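Local coordinates for protein 2-polyprenyl-6-methoxyphenol hydroxylase-like FAD-dependent oxidoreductase (Streptomyces sp. NRRL 11266, PDB 6UI5) that binds flavin-adenine dinucleotide and is probably an oxidoreductase with a Rossmann-like FAD-binding domain, at residues 364-369 with 373-378; 80-85 with 380-385; 84-89 with 400-405; 48-53 with 299-304; 76-81 with 346-351. All coordinates share one frame; numbering follows the deposited sequence.

Contact 1. Residues 364-369 with 373-378; sequences EFLKFD and VFLAEI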
# COMPACT_ATOMS: atom_id res chain seq x y z
N GLU A 364 5.57 -6.21 1.07
CA GLU A 364 6.26 -5.94 -0.19
C GLU A 364 6.65 -4.47 -0.33
O GLU A 364 7.77 -4.16 -0.74
CB GLU A 364 5.40 -6.37 -1.38
CG GLU A 364 5.26 -7.89 -1.59
CD GLU A 364 6.58 -8.64 -1.47
OE1 GLU A 364 7.59 -8.20 -2.08
OE2 GLU A 364 6.61 -9.67 -0.75
N PHE A 365 5.73 -3.55 0.01
CA PHE A 365 5.97 -2.13 -0.22
C PHE A 365 7.10 -1.61 0.66
O PHE A 365 7.90 -0.77 0.22
CB PHE A 365 4.70 -1.33 0.03
CG PHE A 365 3.63 -1.51 -1.02
CD1 PHE A 365 3.85 -2.28 -2.14
CD2 PHE A 365 2.40 -0.85 -0.89
CE1 PHE A 365 2.87 -2.42 -3.11
CE2 PHE A 365 1.41 -1.00 -1.84
CZ PHE A 365 1.64 -1.79 -2.95
N LEU A 366 7.19 -2.08 1.91
CA LEU A 366 8.26 -1.65 2.79
C LEU A 366 9.62 -2.22 2.40
O LEU A 366 10.61 -1.97 3.10
CB LEU A 366 7.93 -2.00 4.25
CG LEU A 366 6.77 -1.20 4.84
CD1 LEU A 366 6.45 -1.57 6.29
CD2 LEU A 366 7.07 0.28 4.74
N LYS A 367 9.71 -2.96 1.31
CA LYS A 367 11.04 -3.22 0.77
C LYS A 367 11.57 -2.04 -0.01
O LYS A 367 12.76 -2.03 -0.35
CB LYS A 367 11.03 -4.47 -0.13
CG LYS A 367 10.92 -5.77 0.66
CD LYS A 367 10.45 -6.94 -0.21
CE LYS A 367 10.31 -8.21 0.62
NZ LYS A 367 10.13 -9.43 -0.21
N PHE A 368 10.74 -1.03 -0.28
CA PHE A 368 11.10 0.13 -1.09
C PHE A 368 11.47 1.33 -0.22
O PHE A 368 10.81 1.61 0.79
CB PHE A 368 9.94 0.54 -2.01
CG PHE A 368 9.40 -0.58 -2.84
CD1 PHE A 368 10.26 -1.51 -3.44
CD2 PHE A 368 8.03 -0.70 -3.04
CE1 PHE A 368 9.75 -2.55 -4.22
CE2 PHE A 368 7.50 -1.73 -3.82
CZ PHE A 368 8.37 -2.66 -4.41
N ASP A 369 12.50 2.06 -0.65
CA ASP A 369 12.98 3.20 0.13
C ASP A 369 11.97 4.34 0.14
O ASP A 369 11.73 4.96 1.18
CB ASP A 369 14.33 3.66 -0.41
CG ASP A 369 15.42 2.61 -0.27
OD1 ASP A 369 15.10 1.46 0.13
OD2 ASP A 369 16.59 2.94 -0.57
N VAL A 373 10.42 6.04 3.57
CA VAL A 373 10.68 7.43 3.92
C VAL A 373 9.38 8.21 3.97
O VAL A 373 9.14 8.98 4.91
CB VAL A 373 11.69 8.03 2.93
CG1 VAL A 373 11.78 9.54 3.09
CG2 VAL A 373 13.04 7.34 3.15
N PHE A 374 8.50 7.99 3.00
CA PHE A 374 7.25 8.73 2.97
C PHE A 374 6.42 8.49 4.23
O PHE A 374 6.01 9.44 4.90
CB PHE A 374 6.44 8.36 1.74
CG PHE A 374 5.02 8.83 1.78
CD1 PHE A 374 4.71 10.16 1.52
CD2 PHE A 374 3.98 7.94 2.02
CE1 PHE A 374 3.41 10.59 1.53
CE2 PHE A 374 2.67 8.37 2.03
CZ PHE A 374 2.38 9.70 1.78
N LEU A 375 6.21 7.20 4.58
CA LEU A 375 5.42 6.84 5.76
C LEU A 375 6.09 7.27 7.06
O LEU A 375 5.44 7.86 7.93
CB LEU A 375 5.15 5.34 5.79
CG LEU A 375 4.23 4.80 4.70
CD1 LEU A 375 4.13 3.29 4.80
CD2 LEU A 375 2.85 5.45 4.77
N ALA A 376 7.40 7.02 7.19
CA ALA A 376 8.13 7.43 8.39
C ALA A 376 8.06 8.93 8.61
O ALA A 376 8.01 9.41 9.75
CB ALA A 376 9.59 6.99 8.32
N GLU A 377 8.10 9.70 7.53
CA GLU A 377 8.01 11.15 7.66
C GLU A 377 6.66 11.56 8.20
O GLU A 377 6.57 12.45 9.06
CB GLU A 377 8.23 11.82 6.31
CG GLU A 377 9.67 11.78 5.85
CD GLU A 377 9.88 12.71 4.68
OE1 GLU A 377 11.01 13.25 4.59
OE2 GLU A 377 8.92 12.93 3.87
N ILE A 378 5.60 10.94 7.69
CA ILE A 378 4.25 11.36 8.03
C ILE A 378 3.89 10.93 9.46
O ILE A 378 3.51 11.76 10.29
CB ILE A 378 3.29 10.82 6.97
CG1 ILE A 378 3.34 11.77 5.81
CG2 ILE A 378 1.87 10.68 7.48
CD1 ILE A 378 2.67 11.24 4.64
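The carbonyl oxygen of D369 accepts the amide of V373, with D369 O to V373 N at 2.9 Å, and this bond forms the first turn of helix 369-379. It belongs to the turn that joins two consecutive helices: helix 352-365 ends, a type I beta turn runs from F365 to F368, and F368 takes the N-cap position of the next helix. CG2 of V373 also rests beside this oxygen. Its CG1 stands anti to the backbone N (chi1 169°), which leaves CG2 beside that N, and CG2 comes to 3.4 Å from D369 O. On another side of the junction, two leucines meet by their methyls alone: CD2 of L366 lies 4.2 Å from CD1 of L375, a loose apolar touch. The side chain of N372, between the segments, bonds to the carbonyls of L366 and F368 and so ties the turn to the new helix. The second subunit packs on this region too, its F365 ring meeting the F365 ring here at a steep angle. Just past the end of helix 352-365, K367 reaches back to E364 in a weak salt bridge, K367 NZ to E364 OE1 at 3.4 Å.

Contact 2. Residues 80-85 with 380-385; sequences LAFEKV and TNLGPA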
# COMPACT_ATOMS: atom_id res chain seq x y z
N LEU A 80 9.54 0.53 10.41
CA LEU A 80 9.82 1.48 9.34
C LEU A 80 11.28 1.90 9.38
O LEU A 80 11.78 2.32 10.43
CB LEU A 80 8.92 2.71 9.43
CG LEU A 80 7.43 2.50 9.24
CD1 LEU A 80 6.71 3.79 9.57
CD2 LEU A 80 7.18 2.11 7.82
N ALA A 81 11.96 1.79 8.23
CA ALA A 81 13.37 2.18 8.09
C ALA A 81 13.50 3.70 8.26
O ALA A 81 13.63 4.47 7.31
CB ALA A 81 13.92 1.74 6.73
N PHE A 82 13.47 4.13 9.52
CA PHE A 82 13.54 5.56 9.79
C PHE A 82 14.92 6.14 9.50
O PHE A 82 15.03 7.34 9.25
CB PHE A 82 13.12 5.84 11.24
CG PHE A 82 13.07 7.31 11.61
CD1 PHE A 82 12.05 8.13 11.15
CD2 PHE A 82 14.06 7.87 12.42
CE1 PHE A 82 12.01 9.49 11.50
CE2 PHE A 82 14.02 9.23 12.77
CZ PHE A 82 13.00 10.03 12.32
N GLU A 83 15.96 5.30 9.52
CA GLU A 83 17.32 5.73 9.18
C GLU A 83 17.45 6.26 7.75
O GLU A 83 18.47 6.87 7.43
CB GLU A 83 18.29 4.56 9.39
CG GLU A 83 18.04 3.33 8.50
CD GLU A 83 17.08 2.32 9.12
OE1 GLU A 83 16.56 2.57 10.24
OE2 GLU A 83 16.85 1.26 8.50
N LYS A 84 16.45 6.03 6.90
CA LYS A 84 16.45 6.53 5.53
C LYS A 84 15.87 7.94 5.43
O LYS A 84 15.91 8.53 4.35
CB LYS A 84 15.67 5.56 4.62
CG LYS A 84 16.15 4.10 4.68
CD LYS A 84 16.88 3.65 3.41
CE LYS A 84 18.28 4.26 3.27
NZ LYS A 84 18.87 4.03 1.90
N VAL A 85 15.36 8.49 6.51
CA VAL A 85 14.81 9.84 6.48
C VAL A 85 15.96 10.84 6.50
O VAL A 85 16.99 10.62 7.16
CB VAL A 85 13.84 10.05 7.67
CG1 VAL A 85 13.33 11.49 7.75
CG2 VAL A 85 12.67 9.09 7.54
N THR A 380 5.80 10.43 11.83
CA THR A 380 6.54 11.18 12.85
C THR A 380 6.23 12.67 12.80
O THR A 380 6.83 13.45 13.56
CB THR A 380 8.04 10.97 12.73
OG1 THR A 380 8.49 11.39 11.43
CG2 THR A 380 8.41 9.50 12.95
N ASN A 381 5.29 13.09 11.94
CA ASN A 381 4.99 14.50 11.70
C ASN A 381 6.21 15.32 11.26
O ASN A 381 6.16 16.56 11.32
CB ASN A 381 4.31 15.11 12.93
CG ASN A 381 3.02 14.36 13.29
OD1 ASN A 381 2.96 13.65 14.30
ND2 ASN A 381 2.00 14.44 12.43
N LEU A 382 7.29 14.68 10.78
CA LEU A 382 8.23 15.40 9.90
C LEU A 382 7.52 15.80 8.64
O LEU A 382 7.58 16.95 8.20
CB LEU A 382 9.44 14.53 9.55
CG LEU A 382 10.26 14.11 10.76
CD1 LEU A 382 11.32 13.09 10.35
CD2 LEU A 382 10.83 15.37 11.46
N GLY A 383 6.85 14.82 8.04
CA GLY A 383 5.46 14.95 7.68
C GLY A 383 5.30 15.83 6.49
O GLY A 383 6.25 16.44 6.01
N PRO A 384 4.07 15.99 6.08
CA PRO A 384 3.79 16.54 4.74
C PRO A 384 4.61 17.80 4.49
O PRO A 384 4.48 18.78 5.23
CB PRO A 384 2.29 16.83 4.79
CG PRO A 384 2.03 17.10 6.29
CD PRO A 384 3.08 16.35 7.09
N ALA A 385 5.52 17.73 3.51
CA ALA A 385 6.14 18.93 2.96
C ALA A 385 5.06 19.92 2.55
O ALA A 385 4.09 19.55 1.90
CB ALA A 385 7.01 18.58 1.76
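F82 reaches across to L382 and T380 with its ring. From CB, which points toward the other segment, CG is set anti to the backbone N (chi1 -177°), and the ring is carried out to where the chain leaves helix 369-379. Along the ring, CD1 first passes over V85 of its own segment, lying 3.8 Å from V85 CG2, while V85 CB sits above one face, toward the rim. CE1 does most of the work: it comes to 3.8 Å from L382 CD1, which approaches at the ring edge near its plane, and to 3.9 Å from T380 CG2, which comes in obliquely. At the tip, F82 CZ is 4.0 Å from L382 CD1. The same methyl of L382 also meets V85 CG1 at 3.7 Å, so one methyl touches both the ring edge and the valine, with the leucine and phenylalanine side chains at about a right angle.

The partners stand just past the C-terminal end of helix 369-379, where N381 has positive phi and closes a Schellman motif. The methyl of T380 makes the apolar contact, while its hydroxyl, with T380 OG1 4.0 Å from F82 CE1, keeps its bonds to the helix carbonyls, chiefly A376 and also E377. V73 of strand 69-75 packs on both F82 and T380. Nearby, A81 N bonds to N372 OD1 of the helix, but between the two segments themselves no hydrogen bond crosses, and their fit rests on carbon-to-carbon packing, on shape and not on directed polar bonds.

Contact 3. Residues 84-89 with 400-405; sequences KVQGPR and DRLLGR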
# COMPACT_ATOMS: atom_id res chain seq x y z
N LYS A 84 16.45 6.03 6.90
CA LYS A 84 16.45 6.53 5.53
C LYS A 84 15.87 7.94 5.43
O LYS A 84 15.91 8.53 4.35
CB LYS A 84 15.67 5.56 4.62
CG LYS A 84 16.15 4.10 4.68
CD LYS A 84 16.88 3.65 3.41
CE LYS A 84 18.28 4.26 3.27
NZ LYS A 84 18.87 4.03 1.90
N VAL A 85 15.36 8.49 6.51
CA VAL A 85 14.81 9.84 6.48
C VAL A 85 15.96 10.84 6.50
O VAL A 85 16.99 10.62 7.16
CB VAL A 85 13.84 10.05 7.67
CG1 VAL A 85 13.33 11.49 7.75
CG2 VAL A 85 12.67 9.09 7.54
N GLN A 86 15.80 11.94 5.77
CA GLN A 86 16.89 12.89 5.57
C GLN A 86 17.39 13.47 6.90
O GLN A 86 16.61 13.72 7.82
CB GLN A 86 16.40 14.01 4.64
CG GLN A 86 17.20 15.30 4.68
CD GLN A 86 18.24 15.38 3.58
OE1 GLN A 86 18.60 14.37 2.96
NE2 GLN A 86 18.73 16.59 3.33
N GLY A 87 18.70 13.68 6.97
CA GLY A 87 19.32 14.50 8.00
C GLY A 87 19.33 13.81 9.34
O GLY A 87 18.83 12.70 9.48
N PRO A 88 19.94 14.43 10.35
CA PRO A 88 19.75 13.96 11.73
C PRO A 88 18.40 14.37 12.30
O PRO A 88 17.94 15.50 12.10
CB PRO A 88 20.90 14.63 12.51
CG PRO A 88 21.86 15.11 11.46
CD PRO A 88 21.04 15.40 10.24
N ARG A 89 17.75 13.43 13.00
CA ARG A 89 16.56 13.72 13.79
C ARG A 89 16.53 12.96 15.10
O ARG A 89 17.54 12.40 15.53
CB ARG A 89 15.28 13.43 13.00
CG ARG A 89 15.39 13.65 11.48
CD ARG A 89 14.40 14.67 11.01
NE ARG A 89 14.61 15.03 9.61
CZ ARG A 89 14.46 16.25 9.09
NH1 ARG A 89 14.07 17.29 9.86
NH2 ARG A 89 14.70 16.45 7.79
N ASP A 400 13.85 17.60 -4.07
CA ASP A 400 14.36 18.43 -2.98
C ASP A 400 13.70 17.99 -1.68
O ASP A 400 12.47 18.02 -1.57
CB ASP A 400 14.10 19.91 -3.26
CG ASP A 400 14.79 20.84 -2.27
OD1 ASP A 400 15.41 20.36 -1.30
OD2 ASP A 400 14.68 22.07 -2.46
N ARG A 401 14.51 17.61 -0.70
CA ARG A 401 14.05 17.12 0.59
C ARG A 401 14.01 18.19 1.66
O ARG A 401 13.73 17.89 2.82
CB ARG A 401 14.94 15.96 1.04
CG ARG A 401 14.61 14.66 0.30
CD ARG A 401 13.50 13.92 1.02
NE ARG A 401 12.38 13.50 0.18
CZ ARG A 401 11.20 13.12 0.66
NH1 ARG A 401 10.22 12.75 -0.16
NH2 ARG A 401 10.99 13.10 1.98
N LEU A 402 14.30 19.44 1.30
CA LEU A 402 14.34 20.53 2.27
C LEU A 402 13.21 21.53 2.10
O LEU A 402 12.67 22.01 3.11
CB LEU A 402 15.70 21.25 2.19
CG LEU A 402 16.91 20.37 2.49
CD1 LEU A 402 18.22 21.11 2.30
CD2 LEU A 402 16.87 19.74 3.90
N LEU A 403 12.84 21.86 0.86
CA LEU A 403 11.77 22.83 0.63
C LEU A 403 10.47 22.37 1.25
O LEU A 403 10.08 21.20 1.13
CB LEU A 403 11.56 23.07 -0.86
CG LEU A 403 12.17 24.33 -1.49
CD1 LEU A 403 12.01 24.28 -2.98
CD2 LEU A 403 11.57 25.62 -0.94
N GLY A 404 9.79 23.31 1.90
CA GLY A 404 8.51 23.04 2.52
C GLY A 404 8.57 22.24 3.79
O GLY A 404 7.54 21.71 4.21
N ARG A 405 9.76 22.10 4.39
CA ARG A 405 9.93 21.30 5.60
C ARG A 405 10.82 22.00 6.61
O ARG A 405 11.66 22.82 6.26
CB ARG A 405 10.53 19.92 5.31
CG ARG A 405 9.62 19.23 4.36
CD ARG A 405 9.72 17.77 4.33
NE ARG A 405 9.82 17.41 2.92
CZ ARG A 405 9.70 16.17 2.46
NH1 ARG A 405 9.82 15.93 1.14
NH2 ARG A 405 9.44 15.18 3.30
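An Asx turn in the loop between helix 369-379 and strand 411-414 presents R401 and L402 to Q86, which lies in a loop of the FAD-binding part. D400 OD1 accepts the amide of L402 at 3.0 Å from L402 N, and the donor comes from above the carboxylate plane, 52° out of it. A type II turn from L402 to R405 follows, with G404 at positive phi. Against these two consecutive turns lies Q86. Its chain leaves with CG anti to the backbone N and then bends at chi2 (96°), which brings NE2 to a methyl of the leucine: Q86 NE2 is 3.7 Å from L402 CD2, the two side chains at about a right angle. The amide carbon Q86 CD rests 4.2 Å from R401 CB. The amide end thus meets aliphatic carbon without a hydrogen bond.

The carbonyl of Q86 accepts from R89 of the same segment, with R89 NE 3.0 Å from Q86 O. Beyond CB the R401 side chain leads away to form a salt bridge with E377, and R405 bridges to the same carboxylate, so that one acid serves an arginine at each end of the type II turn region.

E377 belongs to helix 369-379, on which V85 and R401 also pack, so this helix runs beside both loops. R405 and G404 pair by backbone bonds with V474 of strand 474-477, while R89 extends a salt bridge to E52 on helix 48-55.

Contact 4. Residues 48-53 with 299-304; sequences AGTLEM and TAIGDA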
# COMPACT_ATOMS: atom_id res chain seq x y z
N ALA A 48 9.15 12.89 16.74
CA ALA A 48 10.25 13.78 16.35
C ALA A 48 9.75 15.10 15.76
O ALA A 48 10.33 16.16 16.01
CB ALA A 48 11.17 13.08 15.37
N GLY A 49 8.67 15.06 14.98
CA GLY A 49 8.15 16.30 14.40
C GLY A 49 7.58 17.24 15.45
O GLY A 49 7.72 18.47 15.34
N THR A 50 6.93 16.67 16.48
CA THR A 50 6.40 17.47 17.57
C THR A 50 7.53 18.05 18.40
O THR A 50 7.46 19.21 18.84
CB THR A 50 5.48 16.62 18.45
OG1 THR A 50 4.39 16.14 17.67
CG2 THR A 50 4.97 17.44 19.62
N LEU A 51 8.58 17.27 18.62
CA LEU A 51 9.75 17.80 19.31
C LEU A 51 10.35 19.01 18.58
O LEU A 51 10.60 20.04 19.22
CB LEU A 51 10.79 16.70 19.51
CG LEU A 51 10.42 15.81 20.71
CD1 LEU A 51 11.16 14.45 20.70
CD2 LEU A 51 10.67 16.58 21.99
N GLU A 52 10.55 18.93 17.25
CA GLU A 52 11.15 20.08 16.53
C GLU A 52 10.29 21.33 16.68
O GLU A 52 10.81 22.42 16.94
CB GLU A 52 11.39 19.79 15.03
CG GLU A 52 11.83 18.38 14.60
CD GLU A 52 12.00 18.18 13.05
OE1 GLU A 52 13.01 17.55 12.66
OE2 GLU A 52 11.15 18.65 12.23
N MET A 53 8.96 21.20 16.52
CA MET A 53 8.08 22.36 16.66
C MET A 53 8.12 22.94 18.07
O MET A 53 7.94 24.15 18.23
CB MET A 53 6.65 21.99 16.32
CG MET A 53 6.44 21.74 14.87
SD MET A 53 4.71 21.50 14.54
CE MET A 53 4.60 19.70 14.66
N THR A 299 -0.11 16.59 14.78
CA THR A 299 -0.96 17.44 13.95
C THR A 299 -1.56 18.58 14.76
O THR A 299 -1.67 19.71 14.28
CB THR A 299 -2.04 16.59 13.27
OG1 THR A 299 -2.78 15.87 14.26
CG2 THR A 299 -1.41 15.55 12.35
N ALA A 300 -1.93 18.31 16.02
CA ALA A 300 -2.51 19.36 16.84
C ALA A 300 -1.53 20.52 17.02
O ALA A 300 -1.87 21.68 16.77
CB ALA A 300 -2.92 18.79 18.21
N ILE A 301 -0.32 20.22 17.47
CA ILE A 301 0.69 21.26 17.62
C ILE A 301 1.04 21.84 16.26
O ILE A 301 1.12 23.07 16.09
CB ILE A 301 1.91 20.68 18.35
CG1 ILE A 301 1.52 20.21 19.75
CG2 ILE A 301 2.98 21.71 18.46
CD1 ILE A 301 1.41 21.35 20.72
N GLY A 302 1.20 20.97 15.25
CA GLY A 302 1.42 21.43 13.87
C GLY A 302 0.37 22.41 13.40
O GLY A 302 0.69 23.42 12.78
N ASP A 303 -0.90 22.15 13.73
CA ASP A 303 -1.97 23.06 13.32
C ASP A 303 -1.74 24.46 13.88
O ASP A 303 -1.85 25.46 13.17
CB ASP A 303 -3.33 22.52 13.79
CG ASP A 303 -3.90 21.40 12.91
OD1 ASP A 303 -3.38 21.12 11.82
OD2 ASP A 303 -4.91 20.80 13.34
N ALA A 304 -1.41 24.54 15.17
CA ALA A 304 -1.30 25.84 15.82
C ALA A 304 -0.06 26.57 15.35
O ALA A 304 -0.07 27.81 15.19
CB ALA A 304 -1.27 25.67 17.35
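M53 lays its sulfur against G302, with SD only 3.4 Å from G302 CA, and this is the closest touch between the two segments. Its chain runs extended through chi2 and then bends at chi3 (-93°), which swings the methyl along the glycine backbone: M53 CE is 3.7 Å from G302 N. With no side chain on G302, the thioether can lie directly on the main chain. Around this centre the contacts are looser. M53 CB faces I301 CG2 at 4.3 Å, and one turn earlier T50 CG2 reaches I301 CG1 at 4.4 Å. Nothing polar bridges the segments, and the four touching residues are all buried.

In the next shell, I301 leads its tip away to P12 and M16, on helix 12-22, which begins within a probable Rossmann-type glycine motif of the FAD-binding fold. T50 N bonds to the side chain of N47, and the neighbouring G49 pairs by backbone with T380. E52, on another side of its helix, holds R89 and R406 in salt bridges, whereas D303 holds R331.

The segment axes approach to 9.5 Å and run in roughly the same direction, 34° apart. Helix 48-55 thus packs on the long helix 295-316 near the centre of the folded chain, with helix 12-22 against I301, helix 325-346 against T299 and D303, and the flavin-adenine dinucleotide about 7 Å from the T50 side chain.

Contact 5. Residues 76-81 with 346-351; sequences ADLRLA and LALLYP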
# COMPACT_ATOMS: atom_id res chain seq x y z
N ALA A 76 1.52 0.17 12.04
CA ALA A 76 0.87 -0.88 12.83
C ALA A 76 1.95 -1.49 13.71
O ALA A 76 2.51 -0.80 14.58
CB ALA A 76 0.21 -1.93 11.93
N ASP A 77 2.30 -2.75 13.46
CA ASP A 77 3.32 -3.45 14.24
C ASP A 77 4.53 -3.83 13.40
O ASP A 77 5.34 -4.65 13.83
CB ASP A 77 2.72 -4.69 14.91
CG ASP A 77 2.25 -5.72 13.91
OD1 ASP A 77 1.15 -5.52 13.34
OD2 ASP A 77 2.97 -6.71 13.69
N LEU A 78 4.66 -3.26 12.20
CA LEU A 78 5.83 -3.45 11.37
C LEU A 78 6.85 -2.35 11.63
O LEU A 78 6.52 -1.28 12.14
CB LEU A 78 5.46 -3.45 9.89
CG LEU A 78 4.40 -4.46 9.48
CD1 LEU A 78 4.25 -4.51 7.95
CD2 LEU A 78 4.73 -5.84 10.05
N ARG A 79 8.10 -2.62 11.25
CA ARG A 79 9.19 -1.66 11.39
C ARG A 79 9.26 -0.75 10.18
O ARG A 79 9.11 -1.22 9.06
CB ARG A 79 10.52 -2.38 11.53
CG ARG A 79 11.65 -1.43 11.67
CD ARG A 79 13.01 -2.10 11.64
NE ARG A 79 14.03 -1.06 11.72
CZ ARG A 79 14.53 -0.42 10.67
NH1 ARG A 79 14.15 -0.71 9.43
NH2 ARG A 79 15.45 0.51 10.88
N LEU A 80 9.54 0.53 10.41
CA LEU A 80 9.82 1.48 9.34
C LEU A 80 11.28 1.90 9.38
O LEU A 80 11.78 2.32 10.43
CB LEU A 80 8.92 2.71 9.43
CG LEU A 80 7.43 2.50 9.24
CD1 LEU A 80 6.71 3.79 9.57
CD2 LEU A 80 7.18 2.11 7.82
N ALA A 81 11.96 1.79 8.23
CA ALA A 81 13.37 2.18 8.09
C ALA A 81 13.50 3.70 8.26
O ALA A 81 13.63 4.47 7.31
CB ALA A 81 13.92 1.74 6.73
N LEU A 346 -4.72 0.52 10.70
CA LEU A 346 -5.74 -0.36 11.28
C LEU A 346 -6.04 -1.55 10.37
O LEU A 346 -6.34 -2.65 10.86
CB LEU A 346 -7.03 0.42 11.57
CG LEU A 346 -7.03 1.33 12.81
CD1 LEU A 346 -8.43 1.88 13.07
CD2 LEU A 346 -6.50 0.59 14.03
N ALA A 347 -5.91 -1.36 9.05
CA ALA A 347 -6.31 -2.44 8.14
C ALA A 347 -5.30 -3.57 8.10
O ALA A 347 -5.54 -4.55 7.39
CB ALA A 347 -6.52 -1.89 6.72
N LEU A 348 -4.19 -3.46 8.83
CA LEU A 348 -3.31 -4.60 9.07
C LEU A 348 -3.67 -5.35 10.35
O LEU A 348 -2.99 -6.32 10.70
CB LEU A 348 -1.84 -4.17 9.13
CG LEU A 348 -1.22 -3.62 7.84
CD1 LEU A 348 -1.67 -2.23 7.57
CD2 LEU A 348 0.31 -3.67 7.88
N LEU A 349 -4.73 -4.93 11.04
CA LEU A 349 -5.16 -5.54 12.28
C LEU A 349 -6.51 -6.21 12.17
O LEU A 349 -6.69 -7.35 12.61
CB LEU A 349 -5.18 -4.47 13.38
CG LEU A 349 -3.77 -4.00 13.70
CD1 LEU A 349 -3.82 -2.82 14.63
CD2 LEU A 349 -3.00 -5.15 14.34
N TYR A 350 -7.47 -5.55 11.56
CA TYR A 350 -8.83 -6.01 11.62
C TYR A 350 -9.63 -5.56 10.40
O TYR A 350 -9.45 -4.46 9.93
CB TYR A 350 -9.47 -5.50 12.92
CG TYR A 350 -10.91 -5.93 13.12
CD1 TYR A 350 -11.22 -7.12 13.80
CD2 TYR A 350 -11.96 -5.16 12.64
CE1 TYR A 350 -12.53 -7.51 13.99
CE2 TYR A 350 -13.27 -5.56 12.81
CZ TYR A 350 -13.55 -6.73 13.49
OH TYR A 350 -14.87 -7.10 13.66
N PRO A 351 -10.54 -6.40 9.91
CA PRO A 351 -10.79 -7.78 10.37
C PRO A 351 -9.67 -8.68 9.92
O PRO A 351 -8.84 -8.27 9.09
CB PRO A 351 -12.11 -8.15 9.70
CG PRO A 351 -12.26 -7.20 8.57
CD PRO A 351 -11.56 -5.93 8.96
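The carboxylate of D77 is the flat group that reaches across, its OD1 4.3 Å from the methyl L349 CD2. This is a loose oxygen-to-methyl approach; the carboxylate's polar partner is R359, in a salt bridge through OD1. The other flat group, the Y350 ring, points elsewhere: P351 CB lies 4.0 Å above the centre of one face, across a cis peptide bond, and the ring of F224 meets it nearly parallel.

The close packing is made by L348. Its CB faces A76 CB at 4.1 Å, and farther out L348 CD2 touches L78 CD1 at 4.0 Å, the two leucine side chains at about a right angle. L78 gets its tip there with CG anti to the carbonyl carbon (chi1 -55°), while A76, at positive phi in the turn between strands 69-75 and 78-80, points its methyl toward L348. The backbone of the partner segment is folded tightly: L346 O accepts from L349 N at 2.8 Å and from Y350 N at 3.2 Å, where helix 325-346 runs out.

No hydrogen bond joins the segments, but Q345, just before L346 on helix 325-346, bonds through OE1 to A76 N. The contact therefore presses a strand-connecting turn of the antiparallel sheet onto the link between helices 325-346 and 352-365; the latter adds R359 and M362 against L348, and A347 packs on L354 of the second subunit.

How the contacts relate
From the N terminus, helix 48-55 opens contact 4, which closes at 299-304 and joins that helix to helix 295-316. Before it closes, the neighbouring segments 76-81, 80-85 and 84-89 open contacts 5, 2 and 3, which close in turn at 346-351, 380-385 and 400-405; each crosses contact 4, and contacts 3 and 5 also cross. Contacts 2 and 5 share L80 and A81, contacts 2 and 3 share K84 and V85. These three tie the 76-89 region to the link after helix 325-346 and to the loop after helix 369-379. Contact 1, a short local loop joining helices 352-365 and 369-379, follows contacts 4 and 5 and nests inside contacts 2 and 3.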